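Local coordinates for protein 2-oxoadipate dioxygenase/decarboxylase, chloroplastic/amyloplastic (Oryza sativa, PDB 6W1K) that uses iron(II) and dioxygen to decarboxylate and hydroxylate 2-oxoadipate to D-2-hydroxyglutarate, a step of lysine breakdown in plant plastids, at residues G66-F78 against Q141-T155. Residues are numbered along the deposited sequence; the frame is centred on the assembly and turned at random.
Sequences GVDGYGIKSLAEF and QKYIRTSGKGNKHAT
Backbones of Tyr-70 and Asn-151 approach to 5.2 Å between their CA atoms; the type I' turn 67-70 faces the last turns of helix 134-147, Tyr-70 the 3-10 segment 150-152, and helix 72-81 the start of helix 154-160. The Tyr-70 ring wedges between Ile-144 of helix 134-147 and Asn-151 of the 3-10 segment. Asn-151 CB sits over the centre of one face, 3.3 Å from the ring centroid, while Ile-144 CD1 lies nearer the rim of the opposite face; both are CH-pi contacts. At the far end, Tyr-70 OH donates to Gly-148 O (2.8 Å), approaching from above the carbonyl plane. Ser-147 OG stands 2.6 Å from Tyr-70 OH. Cutting Tyr-70 back to an alanine removes ring and hydroxyl, which is likely to open a gap between Ile-144 and Asn-151 and leave Gly-148 O without this donor. On the turn, Asp-68 OD1 takes two donors. Gln-141 NE2 meets Asp-68 OD1 nearly straight along the C-O bond (2.6 Å). Arg-145 NH2 completes a salt bridge to Asp-68 OD1 (3.1 Å) from above the carboxylate plane, reaching it through bends at chi2 and chi3. Farther on, Ala-154 CB packs on Leu-75 CD2, and Thr-155 CG2 is centred over the Phe-78 ring, 3.8 Å from its centroid. Val-25 of helix 16-36 touches both Phe-78 and Thr-155. The chemistry thus divides into a salt bridge and an amide bond to one carboxylate oxygen at exposed Asp-68, a buried tyrosine whose hydroxyl donates where the chain leaves helix 134-147, and largely apolar packing with bridging waters, outside the 2-oxoadipate pocket.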
loop_
_atom_site.group_PDB
_atom_site.type_symbol
_atom_site.label_atom_id
_atom_site.label_comp_id
_atom_site.label_asym_id
_atom_site.label_seq_id
_atom_site.Cartn_x
_atom_site.Cartn_y
_atom_site.Cartn_z
ATOM N N GLY A 66 -5.792 -13.740 6.335
ATOM C CA GLY A 66 -6.428 -13.670 7.638
ATOM C C GLY A 66 -6.770 -15.014 8.251
ATOM O O GLY A 66 -7.947 -15.382 8.399
ATOM N N VAL A 67 -5.739 -15.766 8.611
ATOM C CA VAL A 67 -5.911 -17.091 9.183
ATOM C C VAL A 67 -4.655 -17.439 9.975
ATOM O O VAL A 67 -3.537 -17.098 9.579
ATOM C CB VAL A 67 -6.222 -18.138 8.081
ATOM C CG1 VAL A 67 -5.040 -18.355 7.139
ATOM C CG2 VAL A 67 -6.638 -19.446 8.696
ATOM N N ASP A 68 -4.861 -18.094 11.119
ATOM C CA ASP A 68 -3.772 -18.662 11.936
ATOM C C ASP A 68 -2.694 -17.634 12.249
ATOM O O ASP A 68 -1.502 -17.939 12.287
ATOM C CB ASP A 68 -3.148 -19.882 11.253
ATOM C CG ASP A 68 -4.132 -21.045 11.085
ATOM O OD1 ASP A 68 -3.870 -21.909 10.212
ATOM O OD2 ASP A 68 -5.159 -21.096 11.811
ATOM N N GLY A 69 -3.119 -16.408 12.512
ATOM C CA GLY A 69 -2.195 -15.355 12.860
ATOM C C GLY A 69 -1.378 -14.777 11.721
ATOM O O GLY A 69 -0.466 -13.997 11.986
ATOM N N TYR A 70 -1.645 -15.149 10.474
ATOM C CA TYR A 70 -0.902 -14.624 9.322
ATOM C C TYR A 70 -1.458 -13.297 8.809
ATOM O O TYR A 70 -0.950 -12.758 7.812
ATOM C CB TYR A 70 -0.870 -15.691 8.206
ATOM C CG TYR A 70 0.318 -16.629 8.390
ATOM C CD1 TYR A 70 0.285 -17.662 9.324
ATOM C CD2 TYR A 70 1.518 -16.416 7.699
ATOM C CE1 TYR A 70 1.397 -18.461 9.548
ATOM C CE2 TYR A 70 2.638 -17.212 7.926
ATOM C CZ TYR A 70 2.576 -18.209 8.852
ATOM O OH TYR A 70 3.694 -18.984 9.045
ATOM N N GLY A 71 -2.468 -12.748 9.471
ATOM C CA GLY A 71 -3.206 -11.591 8.981
ATOM C C GLY A 71 -2.614 -10.259 9.391
ATOM O O GLY A 71 -1.404 -10.106 9.554
ATOM N N ILE A 72 -3.495 -9.271 9.524
ATOM C CA ILE A 72 -3.066 -7.904 9.793
ATOM C C ILE A 72 -2.105 -7.862 10.982
ATOM O O ILE A 72 -1.084 -7.174 10.945
ATOM C CB ILE A 72 -4.284 -7.010 10.024
ATOM C CG1 ILE A 72 -5.096 -6.867 8.741
ATOM C CG2 ILE A 72 -3.854 -5.635 10.502
ATOM C CD1 ILE A 72 -6.479 -6.348 8.971
ATOM N N LYS A 73 -2.401 -8.622 12.037
ATOM C CA LYS A 73 -1.610 -8.515 13.252
ATOM C C LYS A 73 -0.153 -8.925 13.040
ATOM O O LYS A 73 0.725 -8.465 13.789
ATOM C CB LYS A 73 -2.249 -9.358 14.343
ATOM C CG LYS A 73 -2.282 -10.832 14.021
ATOM C CD LYS A 73 -2.641 -11.667 15.251
ATOM C CE LYS A 73 -4.122 -11.880 15.374
ATOM N NZ LYS A 73 -4.439 -13.175 16.054
ATOM N N SER A 74 0.131 -9.755 12.025
ATOM C CA SER A 74 1.485 -10.249 11.829
ATOM C C SER A 74 2.420 -9.133 11.383
ATOM O O SER A 74 3.627 -9.190 11.648
ATOM C CB SER A 74 1.478 -11.421 10.828
ATOM O OG SER A 74 1.252 -10.980 9.498
ATOM N N LEU A 75 1.887 -8.104 10.740
ATOM C CA LEU A 75 2.672 -6.917 10.421
ATOM C C LEU A 75 2.410 -5.757 11.358
ATOM O O LEU A 75 3.308 -4.945 11.590
ATOM C CB LEU A 75 2.368 -6.428 9.010
ATOM C CG LEU A 75 3.171 -7.067 7.891
ATOM C CD1 LEU A 75 2.477 -6.645 6.579
ATOM C CD2 LEU A 75 4.618 -6.651 7.963
ATOM N N ALA A 76 1.196 -5.660 11.893
ATOM C CA ALA A 76 0.850 -4.459 12.648
ATOM C C ALA A 76 1.733 -4.292 13.866
ATOM O O ALA A 76 2.025 -3.168 14.256
ATOM C CB ALA A 76 -0.591 -4.481 13.118
ATOM N N GLU A 77 2.138 -5.397 14.493
ATOM C CA GLU A 77 2.942 -5.329 15.715
ATOM C C GLU A 77 4.295 -4.649 15.482
ATOM O O GLU A 77 4.816 -3.958 16.370
ATOM C CB GLU A 77 3.145 -6.747 16.243
ATOM C CG GLU A 77 3.577 -6.849 17.676
ATOM C CD GLU A 77 4.117 -8.243 18.028
ATOM O OE1 GLU A 77 4.922 -8.316 18.987
ATOM O OE2 GLU A 77 3.760 -9.248 17.349
ATOM N N PHE A 78 4.910 -4.885 14.326
ATOM C CA PHE A 78 6.122 -4.152 13.997
ATOM C C PHE A 78 5.872 -2.651 14.024
ATOM O O PHE A 78 6.608 -1.898 14.682
ATOM C CB PHE A 78 6.641 -4.563 12.612
ATOM C CG PHE A 78 7.742 -3.653 12.094
ATOM C CD1 PHE A 78 8.980 -3.632 12.702
ATOM C CD2 PHE A 78 7.499 -2.808 11.025
ATOM C CE1 PHE A 78 10.010 -2.794 12.240
ATOM C CE2 PHE A 78 8.508 -1.966 10.551
ATOM C CZ PHE A 78 9.760 -1.939 11.173
ATOM N N GLN A 141 -4.419 -23.228 3.702
ATOM C CA GLN A 141 -3.984 -23.899 4.918
ATOM C C GLN A 141 -2.726 -24.726 4.678
ATOM O O GLN A 141 -1.868 -24.825 5.563
ATOM C CB GLN A 141 -5.092 -24.790 5.460
ATOM C CG GLN A 141 -4.896 -25.212 6.876
ATOM C CD GLN A 141 -4.934 -24.035 7.859
ATOM O OE1 GLN A 141 -5.719 -23.084 7.712
ATOM N NE2 GLN A 141 -4.063 -24.097 8.868
ATOM N N LYS A 142 -2.619 -25.368 3.507
ATOM C CA LYS A 142 -1.425 -26.154 3.201
ATOM C C LYS A 142 -0.179 -25.273 3.239
ATOM O O LYS A 142 0.854 -25.648 3.812
ATOM C CB LYS A 142 -1.554 -26.826 1.825
ATOM C CG LYS A 142 -0.257 -27.506 1.344
ATOM C CD LYS A 142 -0.433 -28.255 0.019
ATOM C CE LYS A 142 -0.666 -27.291 -1.138
ATOM N NZ LYS A 142 -0.539 -27.980 -2.483
ATOM N N TYR A 143 -0.242 -24.113 2.585
ATOM C CA TYR A 143 0.933 -23.250 2.569
ATOM C C TYR A 143 1.209 -22.670 3.945
ATOM O O TYR A 143 2.374 -22.624 4.376
ATOM C CB TYR A 143 0.757 -22.164 1.528
ATOM C CG TYR A 143 0.875 -22.746 0.160
ATOM C CD1 TYR A 143 2.110 -23.076 -0.365
ATOM C CD2 TYR A 143 -0.230 -23.048 -0.576
ATOM C CE1 TYR A 143 2.241 -23.633 -1.605
ATOM C CE2 TYR A 143 -0.110 -23.572 -1.810
ATOM C CZ TYR A 143 1.131 -23.883 -2.334
ATOM O OH TYR A 143 1.284 -24.466 -3.574
ATOM N N ILE A 144 0.159 -22.268 4.666
ATOM C CA ILE A 144 0.349 -21.761 6.024
ATOM C C ILE A 144 1.066 -22.810 6.885
ATOM O O ILE A 144 1.953 -22.482 7.678
ATOM C CB ILE A 144 -0.999 -21.356 6.649
ATOM C CG1 ILE A 144 -1.606 -20.093 6.010
ATOM C CG2 ILE A 144 -0.857 -21.153 8.150
ATOM C CD1 ILE A 144 -0.712 -18.972 5.897
ATOM N N ARG A 145 0.687 -24.088 6.748
ATOM C CA ARG A 145 1.377 -25.133 7.504
ATOM C C ARG A 145 2.862 -25.206 7.134
ATOM O O ARG A 145 3.715 -25.359 8.015
ATOM C CB ARG A 145 0.703 -26.491 7.307
ATOM C CG ARG A 145 -0.640 -26.606 8.060
ATOM C CD ARG A 145 -0.515 -26.332 9.594
ATOM N NE ARG A 145 -1.076 -25.032 10.003
ATOM C CZ ARG A 145 -0.511 -24.200 10.884
ATOM N NH1 ARG A 145 0.641 -24.522 11.477
ATOM N NH2 ARG A 145 -1.101 -23.041 11.179
ATOM N N THR A 146 3.201 -25.026 5.852
ATOM C CA THR A 146 4.600 -25.109 5.450
ATOM C C THR A 146 5.447 -23.970 6.009
ATOM O O THR A 146 6.684 -24.088 6.030
ATOM C CB THR A 146 4.783 -25.136 3.914
ATOM O OG1 THR A 146 4.606 -23.845 3.320
ATOM C CG2 THR A 146 3.842 -26.130 3.243
ATOM N N SER A 147 4.809 -22.888 6.448
ATOM C CA SER A 147 5.455 -21.651 6.904
ATOM C C SER A 147 5.817 -21.677 8.371
ATOM O O SER A 147 6.616 -20.850 8.813
ATOM C CB SER A 147 4.513 -20.472 6.625
ATOM O OG SER A 147 5.128 -19.216 6.887
ATOM N N GLY A 148 5.251 -22.602 9.134
ATOM C CA GLY A 148 5.544 -22.659 10.564
ATOM C C GLY A 148 5.236 -21.339 11.259
ATOM O O GLY A 148 4.158 -20.755 11.113
ATOM N N LYS A 149 6.221 -20.842 12.000
ATOM C CA LYS A 149 6.091 -19.573 12.704
ATOM C C LYS A 149 6.618 -18.400 11.892
ATOM O O LYS A 149 6.963 -17.354 12.465
ATOM C CB LYS A 149 6.788 -19.683 14.061
ATOM C CG LYS A 149 6.005 -20.604 15.007
ATOM C CD LYS A 149 6.492 -20.474 16.445
ATOM C CE LYS A 149 5.771 -21.441 17.392
ATOM N NZ LYS A 149 4.354 -21.015 17.606
ATOM N N GLY A 150 6.634 -18.523 10.562
ATOM C CA GLY A 150 7.005 -17.399 9.715
ATOM C C GLY A 150 6.182 -16.148 9.968
ATOM O O GLY A 150 6.673 -15.027 9.773
ATOM N N ASN A 151 4.937 -16.311 10.423
ATOM C CA ASN A 151 4.087 -15.163 10.691
ATOM C C ASN A 151 4.651 -14.290 11.806
ATOM O O ASN A 151 4.296 -13.116 11.895
ATOM C CB ASN A 151 2.702 -15.603 11.125
ATOM C CG ASN A 151 2.757 -16.575 12.298
ATOM O OD1 ASN A 151 3.363 -17.644 12.204
ATOM N ND2 ASN A 151 2.184 -16.182 13.421
ATOM N N LYS A 152 5.475 -14.854 12.680
ATOM C CA LYS A 152 6.101 -14.057 13.729
ATOM C C LYS A 152 7.261 -13.211 13.215
ATOM O O LYS A 152 7.852 -12.449 14.001
ATOM C CB LYS A 152 6.582 -14.961 14.881
ATOM C CG LYS A 152 5.450 -15.726 15.546
ATOM C CD LYS A 152 5.958 -16.660 16.630
ATOM C CE LYS A 152 6.199 -15.936 17.970
ATOM N NZ LYS A 152 6.632 -16.925 19.015
ATOM N N HIS A 153 7.576 -13.280 11.925
ATOM C CA HIS A 153 8.728 -12.564 11.362
ATOM C C HIS A 153 8.369 -12.009 10.016
ATOM O O HIS A 153 9.163 -12.038 9.070
ATOM C CB HIS A 153 9.956 -13.480 11.322
ATOM C CG HIS A 153 10.304 -13.979 12.681
ATOM N ND1 HIS A 153 10.913 -13.180 13.621
ATOM C CD2 HIS A 153 9.967 -15.120 13.322
ATOM C CE1 HIS A 153 10.998 -13.835 14.768
ATOM N NE2 HIS A 153 10.448 -15.026 14.600
ATOM N N ALA A 154 7.163 -11.445 9.930
ATOM C CA ALA A 154 6.668 -10.938 8.655
ATOM C C ALA A 154 7.512 -9.785 8.143
ATOM O O ALA A 154 7.674 -9.621 6.932
ATOM C CB ALA A 154 5.201 -10.495 8.791
ATOM N N THR A 155 8.052 -8.965 9.040
ATOM C CA THR A 155 8.861 -7.833 8.584
ATOM C C THR A 155 10.192 -8.279 7.994
ATOM O O THR A 155 10.644 -7.725 6.983
ATOM C CB THR A 155 9.073 -6.878 9.763
ATOM O OG1 THR A 155 7.785 -6.582 10.303
ATOM C CG2 THR A 155 9.732 -5.597 9.320
HETATM O O HOH W 1 -0.011 -20.424 12.763
HETATM O O HOH W 2 5.246 -10.763 12.564
HETATM O O HOH W 3 7.084 -8.806 11.960
HETATM O O HOH W 4 5.486 -10.849 15.285
#